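Local coordinates for interferon-inducible protein AIM2 (Mus musculus, PDB 4JBM) that senses double-stranded DNA in the cytosol through its HIN domain and triggers assembly of the AIM2 inflammasome, leading to pyroptosis, at residues Ile121-Tyr130 / Val141-Cys152. Sequence-based numbering, arbitrary orientation.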
loop_
_atom_site.group_PDB
_atom_site.type_symbol
_atom_site.label_atom_id
_atom_site.label_comp_id
_atom_site.label_asym_id
_atom_site.label_seq_id
_atom_site.Cartn_x
_atom_site.Cartn_y
_atom_site.Cartn_z
ATOM N N ILE A 121 -3.632 -16.468 -13.384
ATOM C CA ILE A 121 -4.228 -16.676 -12.062
ATOM C C ILE A 121 -4.204 -18.148 -11.640
ATOM O O ILE A 121 -4.986 -18.946 -12.150
ATOM C CB ILE A 121 -5.709 -16.222 -12.033
ATOM C CG1 ILE A 121 -5.854 -14.755 -12.444
ATOM C CG2 ILE A 121 -6.323 -16.454 -10.655
ATOM C CD1 ILE A 121 -6.135 -14.553 -13.916
ATOM N N THR A 122 -3.300 -18.518 -10.734
ATOM C CA THR A 122 -3.265 -19.894 -10.236
ATOM C C THR A 122 -4.140 -19.987 -8.980
ATOM O O THR A 122 -3.765 -19.499 -7.914
ATOM C CB THR A 122 -1.830 -20.363 -9.915
ATOM O OG1 THR A 122 -0.992 -20.168 -11.061
ATOM C CG2 THR A 122 -1.824 -21.839 -9.524
ATOM N N GLU A 123 -5.326 -20.575 -9.142
ATOM C CA GLU A 123 -6.339 -20.674 -8.088
ATOM C C GLU A 123 -6.172 -21.857 -7.130
ATOM O O GLU A 123 -5.878 -22.974 -7.557
ATOM C CB GLU A 123 -7.730 -20.766 -8.717
ATOM C CG GLU A 123 -8.541 -19.483 -8.650
ATOM C CD GLU A 123 -9.763 -19.536 -9.551
ATOM O OE1 GLU A 123 -9.840 -20.463 -10.389
ATOM O OE2 GLU A 123 -10.642 -18.659 -9.416
ATOM N N GLU A 124 -6.399 -21.598 -5.841
ATOM C CA GLU A 124 -6.453 -22.628 -4.796
ATOM C C GLU A 124 -7.361 -22.120 -3.666
ATOM O O GLU A 124 -7.474 -20.913 -3.459
ATOM C CB GLU A 124 -5.046 -22.917 -4.253
ATOM C CG GLU A 124 -4.172 -23.767 -5.166
ATOM C CD GLU A 124 -2.684 -23.619 -4.891
ATOM O OE1 GLU A 124 -2.307 -22.773 -4.065
ATOM O OE2 GLU A 124 -1.884 -24.347 -5.508
ATOM N N LYS A 125 -8.015 -23.033 -2.945
ATOM C CA LYS A 125 -8.973 -22.649 -1.899
ATOM C C LYS A 125 -8.327 -21.991 -0.678
ATOM O O LYS A 125 -9.021 -21.437 0.176
ATOM C CB LYS A 125 -9.815 -23.849 -1.463
ATOM C CG LYS A 125 -9.137 -24.717 -0.429
ATOM C CD LYS A 125 -9.983 -25.917 -0.107
ATOM C CE LYS A 125 -9.289 -26.834 0.864
ATOM N NZ LYS A 125 -9.646 -26.427 2.235
ATOM N N ASP A 126 -7.001 -22.060 -0.602
ATOM C CA ASP A 126 -6.245 -21.460 0.493
ATOM C C ASP A 126 -5.424 -20.242 0.046
ATOM O O ASP A 126 -5.043 -19.402 0.863
ATOM C CB ASP A 126 -5.307 -22.496 1.105
ATOM C CG ASP A 126 -4.571 -23.306 0.055
ATOM O OD1 ASP A 126 -5.206 -23.711 -0.940
ATOM O OD2 ASP A 126 -3.359 -23.541 0.230
ATOM N N ARG A 127 -5.139 -20.155 -1.249
ATOM C CA ARG A 127 -4.369 -19.033 -1.763
ATOM C C ARG A 127 -4.606 -18.855 -3.253
ATOM O O ARG A 127 -4.995 -19.786 -3.953
ATOM C CB ARG A 127 -2.874 -19.247 -1.501
ATOM C CG ARG A 127 -2.279 -20.458 -2.192
ATOM C CD ARG A 127 -0.809 -20.637 -1.843
ATOM N NE ARG A 127 -0.601 -20.651 -0.398
ATOM C CZ ARG A 127 0.591 -20.640 0.189
ATOM N NH1 ARG A 127 1.696 -20.592 -0.542
ATOM N NH2 ARG A 127 0.676 -20.660 1.513
ATOM N N VAL A 128 -4.359 -17.641 -3.726
ATOM C CA VAL A 128 -4.384 -17.335 -5.145
ATOM C C VAL A 128 -3.075 -16.672 -5.542
ATOM O O VAL A 128 -2.596 -15.756 -4.863
ATOM C CB VAL A 128 -5.583 -16.438 -5.518
ATOM C CG1 VAL A 128 -5.710 -16.316 -7.021
ATOM C CG2 VAL A 128 -6.870 -16.993 -4.925
ATOM N N LEU A 129 -2.487 -17.156 -6.629
ATOM C CA LEU A 129 -1.233 -16.604 -7.119
ATOM C C LEU A 129 -1.530 -15.848 -8.402
ATOM O O LEU A 129 -2.114 -16.397 -9.336
ATOM C CB LEU A 129 -0.201 -17.700 -7.377
ATOM C CG LEU A 129 1.255 -17.249 -7.239
ATOM C CD1 LEU A 129 1.517 -16.771 -5.819
ATOM C CD2 LEU A 129 2.233 -18.345 -7.620
ATOM N N TYR A 130 -1.133 -14.582 -8.442
ATOM C CA TYR A 130 -1.418 -13.756 -9.601
ATOM C C TYR A 130 -0.128 -13.472 -10.346
ATOM O O TYR A 130 0.786 -12.848 -9.812
ATOM C CB TYR A 130 -2.074 -12.447 -9.166
ATOM C CG TYR A 130 -3.451 -12.615 -8.543
ATOM C CD1 TYR A 130 -4.595 -12.618 -9.332
ATOM C CD2 TYR A 130 -3.607 -12.742 -7.170
ATOM C CE1 TYR A 130 -5.856 -12.755 -8.770
ATOM C CE2 TYR A 130 -4.860 -12.877 -6.598
ATOM C CZ TYR A 130 -5.980 -12.884 -7.401
ATOM O OH TYR A 130 -7.228 -13.021 -6.834
ATOM N N VAL A 141 2.035 -12.499 -7.266
ATOM C CA VAL A 141 1.427 -11.813 -6.145
ATOM C C VAL A 141 0.614 -12.823 -5.400
ATOM O O VAL A 141 -0.354 -13.364 -5.931
ATOM C CB VAL A 141 0.524 -10.656 -6.598
ATOM C CG1 VAL A 141 -0.240 -10.083 -5.409
ATOM C CG2 VAL A 141 1.356 -9.591 -7.251
ATOM N N LEU A 142 1.032 -13.083 -4.169
ATOM C CA LEU A 142 0.449 -14.141 -3.366
ATOM C C LEU A 142 -0.612 -13.590 -2.431
ATOM O O LEU A 142 -0.306 -12.850 -1.504
ATOM C CB LEU A 142 1.564 -14.831 -2.579
ATOM C CG LEU A 142 1.276 -15.926 -1.551
ATOM C CD1 LEU A 142 0.534 -17.083 -2.188
ATOM C CD2 LEU A 142 2.602 -16.391 -0.977
ATOM N N VAL A 143 -1.862 -13.954 -2.677
ATOM C CA VAL A 143 -2.943 -13.519 -1.808
ATOM C C VAL A 143 -3.422 -14.754 -1.039
ATOM O O VAL A 143 -3.966 -15.688 -1.626
ATOM C CB VAL A 143 -4.099 -12.900 -2.611
ATOM C CG1 VAL A 143 -5.331 -12.718 -1.732
ATOM C CG2 VAL A 143 -3.666 -11.575 -3.231
ATOM N N LEU A 144 -3.158 -14.821 0.254
ATOM C CA LEU A 144 -3.617 -15.956 1.048
ATOM C C LEU A 144 -5.096 -15.931 1.381
ATOM O O LEU A 144 -5.678 -14.887 1.587
ATOM C CB LEU A 144 -2.773 -16.121 2.298
ATOM C CG LEU A 144 -1.322 -16.399 1.939
ATOM C CD1 LEU A 144 -0.461 -16.665 3.148
ATOM C CD2 LEU A 144 -1.203 -17.565 0.985
ATOM N N GLY A 145 -5.680 -17.114 1.465
ATOM C CA GLY A 145 -7.044 -17.280 1.929
ATOM C C GLY A 145 -8.287 -16.630 1.352
ATOM O O GLY A 145 -8.971 -15.915 2.068
ATOM N N ASN A 146 -8.584 -16.827 0.076
ATOM C CA ASN A 146 -9.866 -16.360 -0.452
ATOM C C ASN A 146 -10.284 -17.130 -1.709
ATOM O O ASN A 146 -9.456 -17.814 -2.296
ATOM C CB ASN A 146 -9.813 -14.856 -0.726
ATOM C CG ASN A 146 -10.340 -14.018 0.428
ATOM O OD1 ASN A 146 -11.485 -13.573 0.415
ATOM N ND2 ASN A 146 -9.495 -13.775 1.415
ATOM N N PRO A 147 -11.550 -17.044 -2.125
ATOM C CA PRO A 147 -11.923 -17.573 -3.450
ATOM C C PRO A 147 -11.304 -16.876 -4.695
ATOM O O PRO A 147 -10.881 -17.620 -5.584
ATOM C CB PRO A 147 -13.455 -17.471 -3.468
ATOM C CG PRO A 147 -13.886 -17.204 -2.058
ATOM C CD PRO A 147 -12.711 -16.777 -1.255
ATOM N N SER A 148 -11.233 -15.544 -4.809
ATOM C CA SER A 148 -11.753 -14.562 -3.863
ATOM C C SER A 148 -13.159 -14.205 -4.307
ATOM O O SER A 148 -13.709 -14.838 -5.208
ATOM C CB SER A 148 -10.860 -13.316 -3.850
ATOM O OG SER A 148 -11.114 -12.514 -2.707
ATOM N N LYS A 149 -13.735 -13.181 -3.693
ATOM C CA LYS A 149 -15.053 -12.726 -4.101
ATOM C C LYS A 149 -14.796 -11.790 -5.261
ATOM O O LYS A 149 -15.655 -11.547 -6.107
ATOM C CB LYS A 149 -15.781 -12.003 -2.967
ATOM C CG LYS A 149 -16.216 -12.887 -1.804
ATOM C CD LYS A 149 -17.136 -12.110 -0.869
ATOM C CE LYS A 149 -17.684 -12.991 0.241
ATOM N NZ LYS A 149 -16.625 -13.392 1.202
ATOM N N THR A 150 -13.569 -11.286 -5.279
ATOM C CA THR A 150 -13.054 -10.458 -6.351
ATOM C C THR A 150 -12.508 -11.357 -7.460
ATOM O O THR A 150 -11.311 -11.646 -7.502
ATOM C CB THR A 150 -11.927 -9.547 -5.825
ATOM O OG1 THR A 150 -11.056 -10.299 -4.971
ATOM C CG2 THR A 150 -12.501 -8.371 -5.046
ATOM N N LYS A 151 -13.394 -11.822 -8.336
ATOM C CA LYS A 151 -12.989 -12.696 -9.430
ATOM C C LYS A 151 -12.291 -11.926 -10.553
ATOM O O LYS A 151 -12.861 -11.051 -11.211
ATOM C CB LYS A 151 -14.207 -13.475 -9.929
ATOM C CG LYS A 151 -15.301 -12.637 -10.572
ATOM C CD LYS A 151 -16.404 -13.530 -11.117
ATOM C CE LYS A 151 -17.157 -14.224 -9.986
ATOM N NZ LYS A 151 -18.230 -15.118 -10.496
ATOM N N CYS A 152 -11.025 -12.259 -10.747
ATOM C CA CYS A 152 -10.194 -11.560 -11.707
ATOM C C CYS A 152 -9.860 -12.452 -12.896
ATOM O O CYS A 152 -9.380 -13.567 -12.718
ATOM C CB CYS A 152 -8.935 -11.058 -10.997
ATOM S SG CYS A 152 -7.461 -10.828 -11.987
#
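The antiparallel β-hairpin of the second OB fold of the HIN domain pairs V128 and Y130 with V143 and V141. V128 N to V143 O and V143 N to V128 O are nearly straight hydrogen bonds, both 2.9 Å; the Y130–V141 pair is likewise doubly bonded but more bent. On the face of R127, L129, L142 and L144, the R127 guanidinium lies with one face against L144 CD2, which is 3.4 Å from R127 NE. A bend at chi3 (53°) brings NE and the guanidinium alongside L144 CD2, and L129 CD1 meets L142 CD1 at 3.8 Å. On the other face, the Y130 ring crosses V143 obliquely, with CE2 3.8 Å from V143 CG2. V128 CG1 lies over one face of the ring, toward its rim. Past a cis peptide before S148, the chain returns to the ring: C152 SG approaches Y130 CE1 obliquely at 4.1 Å, while I121 CD1 rests 3.6 Å from C152 O. Around the hairpin, F182 of strand 181-185 meets the Y130 ring, F163 touches V141 and V143, and L142 bonds through its backbone to L174 of strand 171-175.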